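Local coordinates for protein serpin (Taeniopygia guttata, PDB 5HGC) that probably inhibits serine-type endopeptidases, as serpins generally do, and carries a cortisol ligand and an amino sugar in separate pockets, at residues N32-Y37 against K372-T377; S38-S43 against L97-A102; N101-T106 against M167-F172; E283-L288 against S315-K320; F297-D302 against D311-K316. All blocks are in the same frame, centred on the assembly; numbering follows the deposited sequence.

Overall arrangement
From the N terminus, contact 1 opens at residues 32-37 and closes only at 372-377, so the other four contacts are nested inside its loop. Contact 2 follows at once, joining the start of helix 39-52 to the run into strand 100-106. Contact 3 begins where contact 2 ends, sharing N101 and A102, and pairs that strand with 167-176. Contact 4 sets the helix start at 283-288 against strand 316-325, the neighbour of 167-176. Contact 5 opens inside the loop of contact 4 and ends on the same residues, S315 and K316. Contacts 2 to 5 tie helix 39-52 and the end loops to serpin sheet A, while contact 1 pairs strand 35-37 with the C-terminal strand in sheet B.

Contact 1: residues N32-Y37 against K372-T377; sequences NKNIFY and KIVNPT
The side-chain amide of N34 lies against the backbone of V374 and N375 and grips it three times. With CG beside its own backbone N (chi1 -72°), OD1 accepts in its carbonyl plane from V374 N at 2.8 Å and from N375 N at 3.0 Å. ND2 returns a virtually straight bond (178°) to N375 O at 3.1 Å, arriving from above that carbonyl's plane. An alanine here would probably loosen the hold on the chain at V374 and N375, just past the strand, since all three of these bonds would be lost. V374 points toward the facing segment, laying CG1 on K33 O at 3.6 Å. One step along, I35 and K372 form an antiparallel hydrogen-bonded pair, K372 N to I35 O measuring 2.7 Å, and their CB atoms meet on the same face. The K372 chain then runs out extended past K33 O; its NZ forms a salt bridge with E249, and a water bridges NZ to K33 O. Strands 35-37 and 366-373 are thus antiparallel neighbours in serpin sheet B, with I35 against V26 and T27 of helix 12-29 and with N34 and F36 against I278 of strand 265-283.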
# COMPACT_ATOMS: atom_id res chain seq x y z
N ASN A 32 -2.38 1.26 18.54
CA ASN A 32 -3.42 2.31 18.62
C ASN A 32 -3.17 3.50 17.76
O ASN A 32 -3.61 4.63 18.06
CB ASN A 32 -3.56 2.80 20.06
CG ASN A 32 -4.05 1.72 20.95
OD1 ASN A 32 -3.26 1.08 21.64
ND2 ASN A 32 -5.36 1.41 20.87
N LYS A 33 -2.43 3.25 16.69
CA LYS A 33 -2.00 4.33 15.82
C LYS A 33 -2.56 4.11 14.42
O LYS A 33 -2.85 2.97 14.01
CB LYS A 33 -0.45 4.44 15.84
CG LYS A 33 0.15 5.03 17.12
CD LYS A 33 -0.18 6.52 17.23
CE LYS A 33 -0.27 7.02 18.67
NZ LYS A 33 1.08 7.39 19.15
N ASN A 34 -2.75 5.20 13.70
CA ASN A 34 -2.84 5.16 12.23
C ASN A 34 -1.82 4.18 11.59
O ASN A 34 -0.62 4.17 11.94
CB ASN A 34 -2.70 6.58 11.69
CG ASN A 34 -3.94 7.43 11.97
OD1 ASN A 34 -4.94 6.92 12.49
ND2 ASN A 34 -3.89 8.71 11.62
N ILE A 35 -2.30 3.30 10.74
CA ILE A 35 -1.41 2.55 9.87
C ILE A 35 -1.80 2.86 8.45
O ILE A 35 -2.97 2.76 8.12
CB ILE A 35 -1.53 1.06 10.11
CG1 ILE A 35 -1.24 0.75 11.59
CG2 ILE A 35 -0.63 0.27 9.13
CD1 ILE A 35 0.20 0.93 12.02
N PHE A 36 -0.82 3.24 7.61
CA PHE A 36 -1.06 3.44 6.17
C PHE A 36 0.14 3.11 5.30
O PHE A 36 1.16 3.77 5.38
CB PHE A 36 -1.52 4.86 5.85
CG PHE A 36 -2.14 4.97 4.50
CD1 PHE A 36 -3.45 4.53 4.28
CD2 PHE A 36 -1.41 5.48 3.42
CE1 PHE A 36 -4.04 4.58 3.03
CE2 PHE A 36 -1.99 5.53 2.16
CZ PHE A 36 -3.29 5.08 1.96
N TYR A 37 -0.01 2.10 4.45
CA TYR A 37 1.07 1.67 3.58
C TYR A 37 0.53 1.08 2.28
O TYR A 37 -0.70 0.97 2.09
CB TYR A 37 2.03 0.70 4.30
CG TYR A 37 1.41 -0.64 4.63
CD1 TYR A 37 0.65 -0.82 5.82
CD2 TYR A 37 1.58 -1.73 3.78
CE1 TYR A 37 0.07 -2.04 6.11
CE2 TYR A 37 0.99 -2.95 4.06
CZ TYR A 37 0.24 -3.09 5.23
OH TYR A 37 -0.33 -4.32 5.53
N LYS A 372 -5.47 1.86 8.39
CA LYS A 372 -6.23 1.72 9.59
C LYS A 372 -6.25 3.15 10.04
O LYS A 372 -5.20 3.72 10.33
CB LYS A 372 -5.48 0.81 10.60
CG LYS A 372 -6.15 0.85 11.94
CD LYS A 372 -5.43 0.05 12.95
CE LYS A 372 -6.00 0.39 14.33
NZ LYS A 372 -5.39 -0.52 15.34
N ILE A 373 -7.43 3.77 9.99
CA ILE A 373 -7.59 5.18 10.32
C ILE A 373 -8.21 5.22 11.70
O ILE A 373 -9.39 4.93 11.85
CB ILE A 373 -8.50 5.92 9.30
CG1 ILE A 373 -7.90 5.92 7.87
CG2 ILE A 373 -8.64 7.39 9.68
CD1 ILE A 373 -7.54 4.61 7.22
N VAL A 374 -7.41 5.52 12.72
CA VAL A 374 -7.93 5.77 14.07
C VAL A 374 -8.19 7.28 14.26
O VAL A 374 -9.04 7.67 15.04
CB VAL A 374 -7.10 5.10 15.21
CG1 VAL A 374 -6.31 3.90 14.70
CG2 VAL A 374 -6.11 6.04 15.86
N ASN A 375 -7.48 8.13 13.53
CA ASN A 375 -7.69 9.56 13.69
C ASN A 375 -7.44 10.28 12.37
O ASN A 375 -6.32 10.55 12.01
CB ASN A 375 -6.83 10.07 14.84
CG ASN A 375 -7.02 11.55 15.14
OD1 ASN A 375 -7.54 12.38 14.35
ND2 ASN A 375 -6.53 11.91 16.30
N PRO A 376 -8.52 10.63 11.64
CA PRO A 376 -8.34 11.23 10.34
C PRO A 376 -7.88 12.70 10.38
O PRO A 376 -7.78 13.34 9.32
CB PRO A 376 -9.75 11.10 9.73
CG PRO A 376 -10.70 11.17 10.88
CD PRO A 376 -9.96 10.55 12.02
N THR A 377 -7.58 13.25 11.56
CA THR A 377 -7.07 14.65 11.62
C THR A 377 -5.56 14.79 11.85
O THR A 377 -5.03 15.90 11.71
CB THR A 377 -7.83 15.53 12.62
OG1 THR A 377 -7.77 14.91 13.91
CG2 THR A 377 -9.24 15.70 12.16
O HOH W 1 -2.98 0.60 15.11

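Contact 2: residues S38-S43 against L97-A102; sequences SPVSIS and LNMMNA
V40 and S41, on the first turn of the helix that begins at P39, meet L97 and M99, just ahead of strand 100-106, and through a water N101 within it. This is the shutter region of the serpin fold, where helix B lies behind the centre of sheet A. The V40 side chain is directed at the facing segment, its CG1 lodged over the backbone with N on one side and C on the other. This methyl meets CD2 of L97 tip to tip at 4.2 Å and has SD of M99 at the same range. M99 likewise starts with CG over its own backbone (chi1 58°) but is extended beyond CG, which carries SD to the helix backbone, 4.0 Å from S41 CA. The touching is therefore thin and apolar, the M99 sulfur and one L97 methyl against the first helical turn.

Further out, helix 74-89 holds this layer from another side: V40 rests on L84, M99 on I85 and L88, and L97 on L88. The turn itself is set by S38 at the N-cap, whose OG accepts from S41 N in a weak capping bond of 3.4 Å. S38 is anchored in turn, its OG bonded to L368 O and its N to H319 NE2, while S41 OG has a weak bond to S171 OG. The polar edge of the contact is bridged by a water, which donates to S41 O at 2.7 Å and to N101 OD1 at a short 2.4 Å.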
# COMPACT_ATOMS: atom_id res chain seq x y z
N SER A 38 1.45 0.82 1.33
CA SER A 38 1.13 0.18 0.04
C SER A 38 1.74 -1.22 -0.06
O SER A 38 2.91 -1.36 -0.33
CB SER A 38 1.46 1.06 -1.16
OG SER A 38 1.18 0.35 -2.37
N PRO A 39 0.94 -2.27 0.19
CA PRO A 39 1.49 -3.64 0.04
C PRO A 39 2.18 -3.82 -1.33
O PRO A 39 3.32 -4.28 -1.41
CB PRO A 39 0.25 -4.54 0.10
CG PRO A 39 -0.85 -3.72 0.65
CD PRO A 39 -0.51 -2.26 0.48
N VAL A 40 1.50 -3.45 -2.41
CA VAL A 40 2.00 -3.74 -3.72
C VAL A 40 3.36 -3.09 -3.94
O VAL A 40 4.23 -3.71 -4.53
CB VAL A 40 1.01 -3.37 -4.84
CG1 VAL A 40 0.69 -1.84 -4.90
CG2 VAL A 40 1.46 -4.05 -6.14
N SER A 41 3.52 -1.86 -3.43
CA SER A 41 4.73 -1.13 -3.49
C SER A 41 5.86 -1.82 -2.68
O SER A 41 6.96 -1.96 -3.20
CB SER A 41 4.48 0.30 -3.03
OG SER A 41 5.70 0.89 -2.62
N ILE A 42 5.57 -2.31 -1.47
CA ILE A 42 6.59 -3.03 -0.70
C ILE A 42 6.93 -4.29 -1.43
O ILE A 42 8.11 -4.58 -1.65
CB ILE A 42 6.22 -3.32 0.76
CG1 ILE A 42 6.06 -1.98 1.49
CG2 ILE A 42 7.22 -4.26 1.44
CD1 ILE A 42 5.35 -2.14 2.82
N SER A 43 5.93 -5.03 -1.86
CA SER A 43 6.23 -6.32 -2.47
C SER A 43 7.11 -6.09 -3.66
O SER A 43 8.03 -6.85 -3.89
CB SER A 43 4.99 -7.03 -2.94
OG SER A 43 4.36 -7.61 -1.86
N LEU A 97 -1.17 4.74 -10.70
CA LEU A 97 -0.85 4.73 -9.30
C LEU A 97 0.44 5.55 -9.09
O LEU A 97 0.63 6.17 -8.05
CB LEU A 97 -0.67 3.28 -8.88
CG LEU A 97 -0.28 2.98 -7.46
CD1 LEU A 97 -1.34 3.45 -6.46
CD2 LEU A 97 -0.01 1.47 -7.37
N ASN A 98 1.28 5.56 -10.13
CA ASN A 98 2.59 6.15 -10.11
C ASN A 98 3.48 5.70 -8.95
O ASN A 98 4.07 6.49 -8.24
CB ASN A 98 2.50 7.67 -10.34
CG ASN A 98 1.86 7.99 -11.72
OD1 ASN A 98 2.13 7.31 -12.73
ND2 ASN A 98 0.97 9.00 -11.76
N MET A 99 3.60 4.39 -8.77
CA MET A 99 4.37 3.88 -7.64
C MET A 99 5.80 3.79 -8.08
O MET A 99 6.08 3.41 -9.21
CB MET A 99 3.86 2.53 -7.17
CG MET A 99 3.83 1.40 -8.17
SD MET A 99 3.81 -0.14 -7.23
CE MET A 99 3.53 -1.21 -8.62
N MET A 100 6.71 4.16 -7.17
CA MET A 100 8.13 4.29 -7.51
C MET A 100 9.05 3.66 -6.48
O MET A 100 8.80 3.73 -5.27
CB MET A 100 8.47 5.75 -7.72
CG MET A 100 7.77 6.33 -8.95
SD MET A 100 7.34 8.11 -9.03
CE MET A 100 6.24 8.42 -7.63
N ASN A 101 10.09 3.01 -7.02
CA ASN A 101 11.19 2.35 -6.32
C ASN A 101 12.47 3.06 -6.67
O ASN A 101 12.68 3.38 -7.84
CB ASN A 101 11.38 0.96 -6.90
CG ASN A 101 10.28 0.04 -6.50
OD1 ASN A 101 9.72 0.16 -5.38
ND2 ASN A 101 9.93 -0.90 -7.40
N ALA A 102 13.31 3.36 -5.68
CA ALA A 102 14.63 3.92 -5.92
C ALA A 102 15.60 3.33 -4.93
O ALA A 102 15.20 2.94 -3.82
CB ALA A 102 14.65 5.44 -5.88
O HOH W 2 7.55 -0.88 -5.59

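Contact 3: residues N101-T106 against M167-F172; sequences NAIFVT and MLLASF
The F104 ring meets CB of A170 at its edge, 4.2 Å from CE1, while CD2 of L168 comes in obliquely, 3.9 Å from CD1. The F128 ring also meets it, the two planes about 15° apart. F104 and L168 run alongside each other in the same direction, as cross-strand partners. The two strands run antiparallel at 173°, axes 4.7 Å apart, and pair in strict alternation. A102 with A170 and F104 with L168 are hydrogen-bonded pairs; A170 N reaches A102 O at 2.7 Å, nearly along the C=O axis. Between them stand the non-hydrogen-bonded pairs N101-S171, I103-L169 and V105-M167. On this other face CG2 of I103 presses on CD1 of L169 at 3.6 Å as the two chains cross obliquely, and M167, bent at its last torsion, brings SD to 4.1 Å from V105 CG2. These are the second and third strands of serpin sheet A. The face of A102 and F104 receives helix 135-149, through Y145 and I142, whereas L169 packs on F46 and L49 of helix 39-52, and strand 316-325 continues the sheet beyond 167-176.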
# COMPACT_ATOMS: atom_id res chain seq x y z
N ASN A 101 10.09 3.01 -7.02
CA ASN A 101 11.19 2.35 -6.32
C ASN A 101 12.47 3.06 -6.67
O ASN A 101 12.68 3.38 -7.84
CB ASN A 101 11.38 0.96 -6.90
CG ASN A 101 10.28 0.04 -6.50
OD1 ASN A 101 9.72 0.16 -5.38
ND2 ASN A 101 9.93 -0.90 -7.40
N ALA A 102 13.31 3.36 -5.68
CA ALA A 102 14.63 3.92 -5.92
C ALA A 102 15.60 3.33 -4.93
O ALA A 102 15.20 2.94 -3.82
CB ALA A 102 14.65 5.44 -5.88
N ILE A 103 16.86 3.19 -5.38
CA ILE A 103 17.99 2.87 -4.52
C ILE A 103 19.03 3.96 -4.49
O ILE A 103 19.31 4.58 -5.51
CB ILE A 103 18.61 1.49 -4.75
CG1 ILE A 103 19.17 1.34 -6.17
CG2 ILE A 103 17.59 0.43 -4.46
CD1 ILE A 103 20.05 0.11 -6.40
N PHE A 104 19.55 4.23 -3.30
CA PHE A 104 20.62 5.18 -3.09
C PHE A 104 21.80 4.39 -2.52
O PHE A 104 21.69 3.83 -1.41
CB PHE A 104 20.14 6.31 -2.18
CG PHE A 104 19.00 7.06 -2.77
CD1 PHE A 104 17.64 6.63 -2.56
CD2 PHE A 104 19.24 8.21 -3.59
CE1 PHE A 104 16.56 7.36 -3.14
CE2 PHE A 104 18.17 8.95 -4.14
CZ PHE A 104 16.84 8.51 -3.93
N VAL A 105 22.84 4.23 -3.34
CA VAL A 105 23.94 3.29 -3.00
C VAL A 105 25.18 4.15 -2.75
O VAL A 105 25.43 5.15 -3.48
CB VAL A 105 24.24 2.24 -4.10
CG1 VAL A 105 25.31 1.20 -3.67
CG2 VAL A 105 22.97 1.47 -4.44
N THR A 106 25.95 3.81 -1.70
CA THR A 106 27.21 4.50 -1.43
C THR A 106 28.10 4.55 -2.67
O THR A 106 28.26 3.53 -3.38
CB THR A 106 27.98 3.90 -0.26
OG1 THR A 106 29.28 4.46 -0.24
CG2 THR A 106 28.10 2.39 -0.37
N MET A 167 23.31 1.17 1.52
CA MET A 167 22.19 1.31 0.56
C MET A 167 20.88 1.62 1.27
O MET A 167 20.51 0.97 2.26
CB MET A 167 22.07 0.04 -0.29
CG MET A 167 20.79 -0.04 -1.08
SD MET A 167 20.82 -1.34 -2.32
CE MET A 167 20.87 -2.80 -1.29
N LEU A 168 20.22 2.66 0.77
CA LEU A 168 18.87 3.01 1.09
C LEU A 168 17.92 2.50 -0.03
O LEU A 168 18.05 2.89 -1.18
CB LEU A 168 18.77 4.54 1.21
CG LEU A 168 17.35 5.08 1.40
CD1 LEU A 168 16.72 4.57 2.70
CD2 LEU A 168 17.27 6.59 1.35
N LEU A 169 16.98 1.62 0.30
CA LEU A 169 15.89 1.26 -0.65
C LEU A 169 14.71 2.12 -0.32
O LEU A 169 14.19 2.05 0.79
CB LEU A 169 15.52 -0.22 -0.53
CG LEU A 169 14.37 -0.77 -1.38
CD1 LEU A 169 14.59 -0.68 -2.88
CD2 LEU A 169 14.20 -2.23 -0.96
N ALA A 170 14.31 2.97 -1.25
CA ALA A 170 13.11 3.80 -1.09
C ALA A 170 11.88 3.27 -1.94
O ALA A 170 12.03 3.10 -3.17
CB ALA A 170 13.41 5.24 -1.45
N SER A 171 10.72 3.00 -1.31
CA SER A 171 9.47 2.95 -2.11
C SER A 171 8.47 3.96 -1.63
O SER A 171 8.26 4.15 -0.42
CB SER A 171 8.84 1.56 -2.26
OG SER A 171 8.34 1.19 -1.00
N PHE A 172 7.86 4.63 -2.60
CA PHE A 172 6.92 5.64 -2.26
C PHE A 172 5.83 5.69 -3.31
O PHE A 172 6.03 5.29 -4.44
CB PHE A 172 7.62 6.98 -2.09
CG PHE A 172 8.52 7.34 -3.24
CD1 PHE A 172 9.80 6.74 -3.38
CD2 PHE A 172 8.12 8.30 -4.18
CE1 PHE A 172 10.62 7.09 -4.46
CE2 PHE A 172 8.96 8.66 -5.25
CZ PHE A 172 10.20 8.05 -5.39

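Contact 4: residues E283-L288 against S315-K320; sequences EISNTL and SKVVHK
Two torsions fold the E283 side chain back onto the neighbouring strand: CG stands anti to the backbone N (chi1 -160°) and the chain then bends at chi2 (-63°). OE2 is thereby set between two donors. It accepts from V317 N at 3.1 Å on its anti lone pair and from S285 OG at 2.7 Å on its syn lone pair. OE1 receives a weak bond (3.3 Å) from S285 N, in the first turn of the helix; the carboxylate, if ionised, would probably be stabilised by the nearby helix N terminus. I284 holds CG1 over its own backbone (chi1 55°) and crosses V317 at about a right angle, CG1 lying 3.8 Å from V317 CG2. The backbone adds one bond, I284 N to V317 O at 3.2 Å, nearly along the C=O axis.

E283 and V318 form a non-hydrogen-bonded antiparallel pair at the end of strand 265-283, where a strand of serpin sheet A gives way to helix 285-290 while strand 316-325 sets out beside it. K316 crosses the E283 chain obliquely, CG to CG at 3.8 Å, through its aliphatic part; its NZ remains 6.6 Å from E283 OE2. I284 also packs on I42 and V317 on F46, both of helix 39-52. H319, whose CB is 4.4 Å from I284 CD1, has ND1 bonded to S171 OG.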
# COMPACT_ATOMS: atom_id res chain seq x y z
N GLU A 283 10.42 2.84 8.40
CA GLU A 283 11.57 2.01 8.14
C GLU A 283 11.10 0.59 8.47
O GLU A 283 10.75 0.33 9.60
CB GLU A 283 12.79 2.50 8.96
CG GLU A 283 14.19 2.04 8.47
CD GLU A 283 14.41 0.53 8.50
OE1 GLU A 283 14.03 -0.13 9.49
OE2 GLU A 283 14.96 -0.03 7.53
N ILE A 284 11.05 -0.30 7.48
CA ILE A 284 10.31 -1.57 7.56
C ILE A 284 11.13 -2.85 7.77
O ILE A 284 10.59 -3.97 7.67
CB ILE A 284 9.35 -1.74 6.35
CG1 ILE A 284 10.09 -1.61 5.01
CG2 ILE A 284 8.16 -0.76 6.42
CD1 ILE A 284 9.28 -2.15 3.82
N SER A 285 12.43 -2.68 8.05
CA SER A 285 13.37 -3.77 8.34
C SER A 285 12.90 -4.78 9.38
O SER A 285 12.89 -5.97 9.07
CB SER A 285 14.69 -3.21 8.81
OG SER A 285 15.40 -2.69 7.72
N ASN A 286 12.54 -4.32 10.60
CA ASN A 286 12.15 -5.24 11.69
C ASN A 286 11.03 -6.12 11.25
O ASN A 286 11.04 -7.34 11.54
CB ASN A 286 11.55 -4.53 12.90
CG ASN A 286 12.45 -3.51 13.49
OD1 ASN A 286 13.63 -3.40 13.15
ND2 ASN A 286 11.89 -2.73 14.40
N THR A 287 10.06 -5.46 10.59
CA THR A 287 8.80 -6.06 10.21
C THR A 287 9.15 -7.17 9.25
O THR A 287 8.72 -8.31 9.45
CB THR A 287 7.85 -5.04 9.57
OG1 THR A 287 7.75 -3.87 10.39
CG2 THR A 287 6.48 -5.65 9.37
N LEU A 288 10.00 -6.86 8.27
CA LEU A 288 10.40 -7.87 7.30
C LEU A 288 11.31 -8.93 7.92
O LEU A 288 11.24 -10.10 7.53
CB LEU A 288 11.02 -7.24 6.04
CG LEU A 288 10.13 -6.19 5.38
CD1 LEU A 288 10.97 -5.48 4.36
CD2 LEU A 288 8.83 -6.70 4.75
N SER A 315 20.91 -1.21 4.15
CA SER A 315 21.07 -0.50 5.42
C SER A 315 19.71 -0.05 5.98
O SER A 315 19.45 -0.17 7.16
CB SER A 315 22.02 0.71 5.30
OG SER A 315 23.32 0.34 4.92
N LYS A 316 18.86 0.45 5.11
CA LYS A 316 17.64 1.13 5.48
C LYS A 316 16.71 0.95 4.26
O LYS A 316 17.17 1.07 3.11
CB LYS A 316 17.98 2.59 5.72
CG LYS A 316 17.55 3.11 7.07
CD LYS A 316 17.16 4.61 7.02
CE LYS A 316 16.68 5.13 8.39
NZ LYS A 316 15.98 6.43 8.35
N VAL A 317 15.45 0.57 4.52
CA VAL A 317 14.35 0.62 3.54
C VAL A 317 13.26 1.45 4.12
O VAL A 317 12.71 1.10 5.16
CB VAL A 317 13.85 -0.76 3.07
CG1 VAL A 317 13.77 -1.77 4.19
CG2 VAL A 317 12.52 -0.65 2.30
N VAL A 318 13.03 2.60 3.50
CA VAL A 318 11.94 3.51 3.84
C VAL A 318 10.80 3.35 2.85
O VAL A 318 11.03 3.39 1.64
CB VAL A 318 12.39 4.97 3.86
CG1 VAL A 318 11.26 5.85 4.41
CG2 VAL A 318 13.58 5.08 4.81
N HIS A 319 9.58 3.15 3.38
CA HIS A 319 8.36 3.13 2.59
C HIS A 319 7.44 4.28 2.97
O HIS A 319 7.15 4.44 4.15
CB HIS A 319 7.63 1.83 2.77
CG HIS A 319 6.30 1.81 2.09
ND1 HIS A 319 6.16 1.74 0.72
CD2 HIS A 319 5.04 1.90 2.59
CE1 HIS A 319 4.88 1.76 0.41
NE2 HIS A 319 4.18 1.85 1.53
N LYS A 320 6.99 5.09 2.01
CA LYS A 320 6.02 6.14 2.35
C LYS A 320 4.83 6.08 1.38
O LYS A 320 5.01 6.14 0.15
CB LYS A 320 6.65 7.55 2.38
CG LYS A 320 5.82 8.65 3.03
CD LYS A 320 6.65 9.91 3.24
CE LYS A 320 6.05 10.94 4.21
NZ LYS A 320 5.18 12.04 3.64

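Contact 5: residues F297-D302 against D311-K316; sequences FTNQAD and DLKVSK. Unlike the reference sequence in segment 297-302: N299 (reference Ser).
An extended lysine runs alongside a tight turn and bonds to its second residue: K313 starts with CG over its own backbone (chi1 73°), runs straight beyond it, and delivers NZ to N299 OD1 at 2.8 Å. The ammonium comes from 39° above the plane of the N299 carbonyl. N299 takes the place of a serine in the reference sequence. Along the way CB of K313 lies 3.4 Å from T298 O and CD 3.6 Å from F297 O, the arm passing the carbonyl oxygens of T298 and, just before the turn, F297. An alanine here would probably leave the turn less firmly held, since the bond to N299 OD1 and the CD contact with F297 O would be lost. A301 sets its CB 3.4 Å from L312 O, while a water donates to A301 O and accepts from L312 N. At the other end F297 and V314 extend alongside each other in one direction; V314 O meets the ring at its edge and in its plane, 3.6 Å from CD1. The same ring packs on helix 285-290 and on F46, which ties the loop to the body. T298 to A301 form a type I beta turn closed by A301 N to T298 O; T298 OG1, also hydrogen-bonded to D295 O, accepts from Q300 N in an ST turn, within the connection from helix 285-290 to strand 316-325 of serpin sheet A.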
# COMPACT_ATOMS: atom_id res chain seq x y z
N PHE A 297 19.60 -7.89 5.31
CA PHE A 297 19.92 -6.76 6.18
C PHE A 297 21.28 -6.90 6.90
O PHE A 297 21.79 -5.95 7.50
CB PHE A 297 18.76 -6.51 7.13
CG PHE A 297 17.46 -6.24 6.44
CD1 PHE A 297 17.26 -5.04 5.75
CD2 PHE A 297 16.42 -7.18 6.50
CE1 PHE A 297 16.05 -4.78 5.15
CE2 PHE A 297 15.20 -6.92 5.90
CZ PHE A 297 15.02 -5.73 5.22
N THR A 298 21.89 -8.07 6.79
CA THR A 298 23.05 -8.40 7.59
C THR A 298 24.29 -8.53 6.70
O THR A 298 24.22 -8.49 5.45
CB THR A 298 22.84 -9.71 8.41
OG1 THR A 298 22.80 -10.85 7.54
CG2 THR A 298 21.55 -9.67 9.23
N ASN A 299 25.41 -8.72 7.37
CA ASN A 299 26.67 -8.92 6.67
C ASN A 299 26.73 -10.28 6.03
O ASN A 299 27.71 -10.63 5.40
CB ASN A 299 27.86 -8.61 7.58
CG ASN A 299 28.20 -7.12 7.62
OD1 ASN A 299 27.64 -6.31 6.88
ND2 ASN A 299 29.13 -6.76 8.49
N GLN A 300 25.65 -11.03 6.13
CA GLN A 300 25.63 -12.32 5.47
C GLN A 300 24.87 -12.20 4.15
O GLN A 300 24.72 -13.21 3.45
CB GLN A 300 25.07 -13.44 6.39
CG GLN A 300 25.95 -13.79 7.60
CD GLN A 300 25.77 -12.80 8.78
OE1 GLN A 300 24.68 -12.70 9.36
NE2 GLN A 300 26.85 -12.06 9.12
N ALA A 301 24.39 -10.99 3.82
CA ALA A 301 23.70 -10.70 2.51
C ALA A 301 24.55 -11.12 1.35
O ALA A 301 25.73 -10.84 1.36
CB ALA A 301 23.38 -9.23 2.39
N ASP A 302 23.98 -11.85 0.39
CA ASP A 302 24.61 -12.03 -0.91
C ASP A 302 23.81 -11.20 -1.93
O ASP A 302 22.83 -11.69 -2.57
CB ASP A 302 24.66 -13.50 -1.30
CG ASP A 302 25.41 -13.73 -2.58
OD1 ASP A 302 25.85 -12.73 -3.20
OD2 ASP A 302 25.61 -14.92 -2.96
N ASP A 311 29.64 -7.63 -0.94
CA ASP A 311 29.98 -6.52 -0.08
C ASP A 311 28.79 -5.61 0.25
O ASP A 311 28.98 -4.58 0.89
CB ASP A 311 31.14 -5.68 -0.70
CG ASP A 311 30.89 -5.27 -2.18
OD1 ASP A 311 29.76 -5.38 -2.71
OD2 ASP A 311 31.86 -4.81 -2.83
N LEU A 312 27.58 -5.95 -0.20
CA LEU A 312 26.45 -5.01 -0.07
C LEU A 312 25.39 -5.59 0.85
O LEU A 312 25.27 -6.80 0.96
CB LEU A 312 25.87 -4.67 -1.45
CG LEU A 312 24.59 -3.84 -1.54
CD1 LEU A 312 24.76 -2.35 -1.25
CD2 LEU A 312 23.98 -3.97 -2.89
N LYS A 313 24.64 -4.73 1.52
CA LYS A 313 23.50 -5.15 2.34
C LYS A 313 22.56 -3.96 2.38
O LYS A 313 22.95 -2.82 2.06
CB LYS A 313 23.94 -5.52 3.77
CG LYS A 313 24.32 -4.29 4.61
CD LYS A 313 24.79 -4.69 5.99
CE LYS A 313 25.44 -3.49 6.68
NZ LYS A 313 26.43 -3.92 7.70
N VAL A 314 21.32 -4.20 2.78
CA VAL A 314 20.36 -3.11 2.77
C VAL A 314 20.48 -2.47 4.12
O VAL A 314 20.20 -3.11 5.10
CB VAL A 314 18.92 -3.61 2.47
CG1 VAL A 314 17.91 -2.47 2.46
CG2 VAL A 314 18.93 -4.34 1.14
N SER A 315 20.91 -1.21 4.15
CA SER A 315 21.07 -0.50 5.42
C SER A 315 19.71 -0.05 5.98
O SER A 315 19.45 -0.17 7.16
CB SER A 315 22.02 0.71 5.30
OG SER A 315 23.32 0.34 4.92
N LYS A 316 18.86 0.45 5.11
CA LYS A 316 17.64 1.13 5.48
C LYS A 316 16.71 0.95 4.26
O LYS A 316 17.17 1.07 3.11
CB LYS A 316 17.98 2.59 5.72
CG LYS A 316 17.55 3.11 7.07
CD LYS A 316 17.16 4.61 7.02
CE LYS A 316 16.68 5.13 8.39
NZ LYS A 316 15.98 6.43 8.35
O HOH W 3 26.62 -8.72 -0.50